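Local structure of dihydrolipoyl dehydrogenase (Elizabethkingia anophelis NUHP1, 6UZI) at residues 221-225 / 404-408; 389-395 / 454-459. The protein probably oxidises protein-bound dihydrolipoyl groups back to lipoyl groups, passing the electrons to NAD+ by way of a redox-active disulfide and bound FAD. One frame throughout, in Å; residues are numbered along the deposited sequence.

Contact 1 of 2, residues 221-225 / 404-408; sequences MDGTL and VIKIL
K406 runs from strand 404-408 up to the start of the helix that begins at G223, overlapping the side chains of D222 and T224, its aliphatic chain fully extended (all four chi angles t) and NZ set between two oxygens. K406 NZ donates to D222 OD2 at 2.7 Å, part of a salt bridge, and to T224 OG1 at 2.8 Å. The backbones stay well apart: the nearest CA atoms, those of T224 and K406, are 8.1 Å from each other. D222 is the N-cap, with phi/psi -62/140 before helical values near -60/-40 at 223-225. Its t rotamer lets D222 OD2 also accept from T224 N at 2.9 Å, so one carboxylate oxygen serves both the helix end and the lysine. T224, chi1 m, directs OG1 to K406 and leaves CG2 4.1 Å from V404 CG1. At the other end L408 CD1 lies 4.1 Å from D222 OD1. The extended strand (phi -158 to -109, psi 127 to 153) alternates: V404, K406 and L408 point toward the helix start, while the CA-to-CB bond of I405 is turned away and its side chain packs on A459 and A463 of helix 458-469. Only 227 Å² is buried. The contact joins the antiparallel sheet of the dimerisation domain to helix 223-236, which links strands 207-211 and 239-241 of the parallel, Rossmann-type sheet. E372 forms a second salt bridge with K406, and its backbone N is hydrogen-bonded to D222 OD1. The buried lysine charge is met by two carboxylates and a hydroxyl, which implies a directional, polar joint between domains with few apolar contacts.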
ATOM      1  N   MET A 221      18.560   7.060   8.226  1.00 36.74           N
ATOM      2  CA  MET A 221      17.846   5.824   7.988  1.00 38.29           C
ATOM      3  C   MET A 221      18.855   4.693   7.811  1.00 41.53           C
ATOM      4  O   MET A 221      20.070   4.886   7.915  1.00 40.22           O
ATOM      5  CB  MET A 221      16.930   5.972   6.774  1.00 40.65           C
ATOM      6  CG  MET A 221      15.928   7.099   6.923  1.00 53.83           C
ATOM      7  SD  MET A 221      14.596   7.078   5.713  1.00 52.16           S
ATOM      8  CE  MET A 221      13.647   5.683   6.324  1.00 42.93           C
ATOM      9  N   ASP A 222      18.342   3.491   7.579  1.00 30.70           N
ATOM     10  CA  ASP A 222      19.212   2.342   7.414  1.00 30.07           C
ATOM     11  C   ASP A 222      20.115   2.539   6.201  1.00 41.24           C
ATOM     12  O   ASP A 222      19.679   3.050   5.162  1.00 37.49           O
ATOM     13  CB  ASP A 222      18.374   1.080   7.250  1.00 35.71           C
ATOM     14  CG  ASP A 222      19.212  -0.160   7.207  1.00 38.32           C
ATOM     15  OD1 ASP A 222      19.416  -0.764   8.281  1.00 32.93           O
ATOM     16  OD2 ASP A 222      19.681  -0.510   6.102  1.00 35.12           O
ATOM     17  N   GLY A 223      21.384   2.128   6.342  1.00 43.39           N
ATOM     18  CA  GLY A 223      22.362   2.348   5.285  1.00 32.75           C
ATOM     19  C   GLY A 223      21.990   1.709   3.959  1.00 40.26           C
ATOM     20  O   GLY A 223      22.307   2.248   2.894  1.00 44.82           O
ATOM     21  N   THR A 224      21.331   0.549   3.999  1.00 37.64           N
ATOM     22  CA  THR A 224      20.872  -0.074   2.764  1.00 33.18           C
ATOM     23  C   THR A 224      19.904   0.834   2.032  1.00 37.65           C
ATOM     24  O   THR A 224      19.960   0.958   0.803  1.00 34.16           O
ATOM     25  CB  THR A 224      20.212  -1.417   3.065  1.00 34.00           C
ATOM     26  OG1 THR A 224      21.201  -2.323   3.569  1.00 32.93           O
ATOM     27  CG2 THR A 224      19.567  -1.992   1.807  1.00 31.75           C
ATOM     28  N   LEU A 225      19.000   1.470   2.776  1.00 35.86           N
ATOM     29  CA  LEU A 225      18.059   2.388   2.153  1.00 28.63           C
ATOM     30  C   LEU A 225      18.783   3.585   1.554  1.00 29.75           C
ATOM     31  O   LEU A 225      18.441   4.047   0.460  1.00 33.68           O
ATOM     32  CB  LEU A 225      17.022   2.825   3.183  1.00 38.35           C
ATOM     33  CG  LEU A 225      16.251   1.685   3.846  1.00 44.11           C
ATOM     34  CD1 LEU A 225      15.149   2.257   4.728  1.00 37.10           C
ATOM     35  CD2 LEU A 225      15.704   0.715   2.807  1.00 29.04           C
ATOM     36  N   VAL A 404      14.066  -3.026  -2.427  1.00 29.88           N
ATOM     37  CA  VAL A 404      14.348  -4.204  -1.628  1.00 25.00           C
ATOM     38  C   VAL A 404      13.651  -4.015  -0.289  1.00 35.18           C
ATOM     39  O   VAL A 404      13.401  -2.884   0.145  1.00 29.14           O
ATOM     40  CB  VAL A 404      15.879  -4.398  -1.469  1.00 27.54           C
ATOM     41  CG1 VAL A 404      16.476  -3.287  -0.616  1.00 25.15           C
ATOM     42  CG2 VAL A 404      16.204  -5.764  -0.884  1.00 40.41           C
ATOM     43  N   ILE A 405      13.310  -5.133   0.354  1.00 38.72           N
ATOM     44  CA  ILE A 405      12.802  -5.165   1.721  1.00 27.62           C
ATOM     45  C   ILE A 405      13.856  -5.826   2.597  1.00 34.25           C
ATOM     46  O   ILE A 405      14.381  -6.893   2.252  1.00 34.80           O
ATOM     47  CB  ILE A 405      11.468  -5.917   1.817  1.00 28.12           C
ATOM     48  CG1 ILE A 405      10.448  -5.307   0.857  1.00 30.38           C
ATOM     49  CG2 ILE A 405      10.963  -5.909   3.251  1.00 23.19           C
ATOM     50  CD1 ILE A 405       9.894  -4.000   1.339  1.00 25.93           C
ATOM     51  N   LYS A 406      14.169  -5.192   3.720  1.00 30.89           N
ATOM     52  CA  LYS A 406      15.240  -5.643   4.594  1.00 28.06           C
ATOM     53  C   LYS A 406      14.719  -5.758   6.017  1.00 32.26           C
ATOM     54  O   LYS A 406      14.148  -4.803   6.552  1.00 38.68           O
ATOM     55  CB  LYS A 406      16.433  -4.686   4.519  1.00 27.85           C
ATOM     56  CG  LYS A 406      17.498  -4.896   5.586  1.00 28.16           C
ATOM     57  CD  LYS A 406      18.502  -3.742   5.567  1.00 34.56           C
ATOM     58  CE  LYS A 406      19.770  -4.091   6.338  1.00 34.61           C
ATOM     59  NZ  LYS A 406      20.756  -2.986   6.287  1.00 30.56           N
ATOM     60  N   ILE A 407      14.913  -6.922   6.624  1.00 32.87           N
ATOM     61  CA  ILE A 407      14.449  -7.194   7.977  1.00 32.02           C
ATOM     62  C   ILE A 407      15.651  -7.555   8.840  1.00 38.44           C
ATOM     63  O   ILE A 407      16.491  -8.369   8.437  1.00 35.71           O
ATOM     64  CB  ILE A 407      13.404  -8.324   8.001  1.00 34.90           C
ATOM     65  CG1 ILE A 407      12.096  -7.852   7.365  1.00 29.32           C
ATOM     66  CG2 ILE A 407      13.167  -8.799   9.436  1.00 26.28           C
ATOM     67  CD1 ILE A 407      11.050  -8.953   7.225  1.00 29.85           C
ATOM     68  N   LEU A 408      15.727  -6.949  10.021  1.00 40.31           N
ATOM     69  CA  LEU A 408      16.739  -7.254  11.019  1.00 38.34           C
ATOM     70  C   LEU A 408      16.069  -7.975  12.184  1.00 42.86           C
ATOM     71  O   LEU A 408      15.034  -7.522  12.688  1.00 37.86           O
ATOM     72  CB  LEU A 408      17.425  -5.975  11.499  1.00 37.36           C
ATOM     73  CG  LEU A 408      18.056  -5.123  10.399  1.00 41.56           C
ATOM     74  CD1 LEU A 408      18.437  -3.745  10.920  1.00 36.02           C
ATOM     75  CD2 LEU A 408      19.271  -5.828   9.839  1.00 50.31           C
TER

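Contact 2 of 2, residues 389-395 / 454-459; sequences MRALGRS and PTYTEA. With ZN (zinc ion), chain F.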
ATOM      1  N   MET A 389      12.560  -6.349  -4.773  1.00 36.97           N
ATOM      2  CA  MET A 389      11.235  -6.016  -5.291  1.00 34.97           C
ATOM      3  C   MET A 389      11.042  -6.493  -6.724  1.00 41.56           C
ATOM      4  O   MET A 389       9.912  -6.791  -7.128  1.00 40.68           O
ATOM      5  CB  MET A 389      10.992  -4.509  -5.219  1.00 36.57           C
ATOM      6  CG  MET A 389      10.916  -3.935  -3.818  1.00 37.07           C
ATOM      7  SD  MET A 389       9.510  -4.558  -2.892  1.00 46.60           S
ATOM      8  CE  MET A 389       8.148  -3.846  -3.805  1.00 46.43           C
ATOM      9  N   ARG A 390      12.117  -6.538  -7.513  1.00 46.63           N
ATOM     10  CA  ARG A 390      12.010  -6.942  -8.911  1.00 43.01           C
ATOM     11  C   ARG A 390      11.580  -8.393  -9.067  1.00 45.77           C
ATOM     12  O   ARG A 390      11.140  -8.781 -10.155  1.00 52.18           O
ATOM     13  CB  ARG A 390      13.342  -6.679  -9.622  1.00 46.36           C
ATOM     14  CG  ARG A 390      14.536  -7.387  -8.987  1.00 51.70           C
ATOM     15  CD  ARG A 390      15.854  -6.948  -9.614  1.00 59.71           C
ATOM     16  NE  ARG A 390      16.954  -6.965  -8.644  1.00 69.65           N
ATOM     17  CZ  ARG A 390      17.789  -7.985  -8.457  1.00 78.51           C
ATOM     18  NH1 ARG A 390      17.672  -9.095  -9.177  1.00 80.62           N
ATOM     19  NH2 ARG A 390      18.752  -7.892  -7.546  1.00 76.84           N
ATOM     20  N   ALA A 391      11.695  -9.204  -8.015  1.00 45.00           N
ATOM     21  CA  ALA A 391      11.319 -10.609  -8.107  1.00 44.73           C
ATOM     22  C   ALA A 391       9.833 -10.849  -7.881  1.00 48.82           C
ATOM     23  O   ALA A 391       9.371 -11.975  -8.103  1.00 47.87           O
ATOM     24  CB  ALA A 391      12.124 -11.441  -7.108  1.00 35.58           C
ATOM     25  N   LEU A 392       9.082  -9.824  -7.469  1.00 49.47           N
ATOM     26  CA  LEU A 392       7.647  -9.949  -7.236  1.00 42.25           C
ATOM     27  C   LEU A 392       6.885  -9.931  -8.552  1.00 46.28           C
ATOM     28  O   LEU A 392       7.148  -9.103  -9.426  1.00 53.44           O
ATOM     29  CB  LEU A 392       7.141  -8.808  -6.356  1.00 31.17           C
ATOM     30  CG  LEU A 392       7.612  -8.741  -4.908  1.00 30.83           C
ATOM     31  CD1 LEU A 392       7.038  -7.506  -4.220  1.00 28.00           C
ATOM     32  CD2 LEU A 392       7.199 -10.000  -4.171  1.00 30.66           C
ATOM     33  N   GLY A 393       5.925 -10.851  -8.682  1.00 46.56           N
ATOM     34  CA  GLY A 393       5.059 -10.842  -9.848  1.00 37.83           C
ATOM     35  C   GLY A 393       4.258  -9.563  -9.965  1.00 36.54           C
ATOM     36  O   GLY A 393       3.991  -9.091 -11.072  1.00 43.13           O
ATOM     37  N   ARG A 394       3.861  -8.991  -8.827  1.00 38.98           N
ATOM     38  CA  ARG A 394       3.152  -7.717  -8.845  1.00 49.34           C
ATOM     39  C   ARG A 394       4.010  -6.610  -9.454  1.00 52.26           C
ATOM     40  O   ARG A 394       3.514  -5.801 -10.249  1.00 55.09           O
ATOM     41  CB  ARG A 394       2.714  -7.345  -7.428  1.00 48.79           C
ATOM     42  CG  ARG A 394       1.759  -6.172  -7.368  1.00 31.06           C
ATOM     43  CD  ARG A 394       0.450  -6.523  -8.049  1.00 32.79           C
ATOM     44  NE  ARG A 394      -0.430  -5.372  -8.217  1.00 44.93           N
ATOM     45  CZ  ARG A 394      -0.503  -4.646  -9.328  1.00 54.56           C
ATOM     46  NH1 ARG A 394       0.258  -4.949 -10.372  1.00 52.87           N
ATOM     47  NH2 ARG A 394      -1.337  -3.619  -9.400  1.00 60.10           N
ATOM     48  N   SER A 395       5.304  -6.570  -9.113  1.00 46.01           N
ATOM     49  CA  SER A 395       6.182  -5.532  -9.653  1.00 41.05           C
ATOM     50  C   SER A 395       6.400  -5.705 -11.149  1.00 45.82           C
ATOM     51  O   SER A 395       6.468  -4.716 -11.888  1.00 46.71           O
ATOM     52  CB  SER A 395       7.525  -5.538  -8.932  1.00 35.69           C
ATOM     53  OG  SER A 395       7.350  -5.545  -7.531  1.00 47.23           O
ATOM     54  N   PRO A 454      -1.209 -11.545  -5.959  1.00 45.34           N
ATOM     55  CA  PRO A 454       0.094 -10.872  -5.914  1.00 39.55           C
ATOM     56  C   PRO A 454       0.043  -9.467  -5.306  1.00 38.85           C
ATOM     57  O   PRO A 454      -0.760  -8.648  -5.743  1.00 42.24           O
ATOM     58  CB  PRO A 454       0.479 -10.803  -7.386  1.00 41.65           C
ATOM     59  CG  PRO A 454      -0.837 -10.651  -8.091  1.00 39.86           C
ATOM     60  CD  PRO A 454      -1.855 -11.399  -7.277  1.00 39.47           C
ATOM     61  N   THR A 455       0.885  -9.194  -4.308  1.00 33.43           N
ATOM     62  CA  THR A 455       0.980  -7.873  -3.702  1.00 30.10           C
ATOM     63  C   THR A 455       2.438  -7.545  -3.448  1.00 36.69           C
ATOM     64  O   THR A 455       3.307  -8.418  -3.471  1.00 50.36           O
ATOM     65  CB  THR A 455       0.211  -7.779  -2.385  1.00 34.13           C
ATOM     66  OG1 THR A 455       0.719  -8.763  -1.478  1.00 40.76           O
ATOM     67  CG2 THR A 455      -1.278  -7.985  -2.607  1.00 31.02           C
ATOM     68  N   TYR A 456       2.709  -6.266  -3.186  1.00 32.46           N
ATOM     69  CA  TYR A 456       4.071  -5.872  -2.850  1.00 31.78           C
ATOM     70  C   TYR A 456       4.463  -6.359  -1.463  1.00 39.35           C
ATOM     71  O   TYR A 456       5.652  -6.562  -1.193  1.00 34.94           O
ATOM     72  CB  TYR A 456       4.219  -4.358  -2.954  1.00 28.52           C
ATOM     73  CG  TYR A 456       3.960  -3.843  -4.345  1.00 37.86           C
ATOM     74  CD1 TYR A 456       2.834  -3.071  -4.623  1.00 30.13           C
ATOM     75  CD2 TYR A 456       4.815  -4.167  -5.394  1.00 36.74           C
ATOM     76  CE1 TYR A 456       2.582  -2.614  -5.901  1.00 27.47           C
ATOM     77  CE2 TYR A 456       4.572  -3.710  -6.679  1.00 42.14           C
ATOM     78  CZ  TYR A 456       3.454  -2.933  -6.926  1.00 38.84           C
ATOM     79  OH  TYR A 456       3.207  -2.483  -8.200  1.00 39.74           O
ATOM     80  N   THR A 457       3.479  -6.570  -0.577  1.00 44.22           N
ATOM     81  CA  THR A 457       3.774  -7.024   0.778  1.00 40.37           C
ATOM     82  C   THR A 457       4.334  -8.441   0.816  1.00 35.83           C
ATOM     83  O   THR A 457       4.934  -8.824   1.827  1.00 32.76           O
ATOM     84  CB  THR A 457       2.520  -6.950   1.656  1.00 46.90           C
ATOM     85  OG1 THR A 457       1.460  -7.707   1.059  1.00 45.31           O
ATOM     86  CG2 THR A 457       2.069  -5.502   1.826  1.00 43.57           C
ATOM     87  N   GLU A 458       4.188  -9.216  -0.266  1.00 30.69           N
ATOM     88  CA  GLU A 458       4.797 -10.543  -0.291  1.00 31.94           C
ATOM     89  C   GLU A 458       6.305 -10.451  -0.147  1.00 35.85           C
ATOM     90  O   GLU A 458       6.942 -11.399   0.323  1.00 34.87           O
ATOM     91  CB  GLU A 458       4.439 -11.288  -1.580  1.00 34.09           C
ATOM     92  CG  GLU A 458       2.962 -11.539  -1.780  1.00 43.10           C
ATOM     93  CD  GLU A 458       2.684 -12.560  -2.858  1.00 63.41           C
ATOM     94  OE1 GLU A 458       2.585 -12.166  -4.039  1.00 69.72           O
ATOM     95  OE2 GLU A 458       2.564 -13.759  -2.526  1.00 91.35           O
ATOM     96  N   ALA A 459       6.891  -9.313  -0.535  1.00 40.87           N
ATOM     97  CA  ALA A 459       8.319  -9.121  -0.329  1.00 39.88           C
ATOM     98  C   ALA A 459       8.659  -9.086   1.149  1.00 41.04           C
ATOM     99  O   ALA A 459       9.732  -9.553   1.550  1.00 47.84           O
ATOM    100  CB  ALA A 459       8.783  -7.833  -1.006  1.00 34.05           C
TER
HETATM  101 ZN    ZN F 502       3.243 -15.397  -3.786  1.00 95.33          ZN
HETATM  102  O   HOH W   1       4.067 -10.280  -6.317  1.00 59.50           O
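The L392 side chain is one bump: CD1 drops into the hollow formed by the type I turn T455-E458 and A459, 3.5 Å from Y456 O and 3.7 Å from A459 CB. M389 closes one side, with CE 3.7 Å from Y456 CD2 and SD 3.8 Å from A459 CB. The more extensive overlap is R394 over a face of the Y456 ring, a CH-pi contact (CG 3.8 Å from the centroid, 16° off the normal), with S395 OG at the ring edge, 3.4 Å from Y456 CE2. R394 CB also lies 4.1 Å from P454 CB, and its guanidinium salt-bridges D63 of the second subunit. E458 OE2 binds zinc at 2.2 Å, joined by H453, the predicted proton acceptor, and the second subunit's E333. P454, after a cis peptide bond, touches FAD and packs on C55 of the second subunit's redox-active disulfide, consistent with an active site shared between subunits. F387 of strand 382-388 and I405 of strand 404-410 back A459, while M429 of helix 426-438 packs on Y456.

Strand 404-410 stands between the two contacts, which are centred about 17 Å apart. Contact 1 uses the strand itself, on the face turned to helix 223-236; contact 2 backs onto the other face, where I405 CG1 comes 3.6 Å from A459 CB and 3.9 Å from M389 SD. Both are buried, but in different settings. Contact 1, about 18 Å from the centre of the chain, is a small interdomain joint within one subunit, held by charge and hydrogen bonds. Contact 2, about 26 Å out, buries 437 Å² within the dimerisation domain, has no direct hydrogen bond between its segments, relies on apolar and ring packing, and gives its charged groups to zinc and the second subunit.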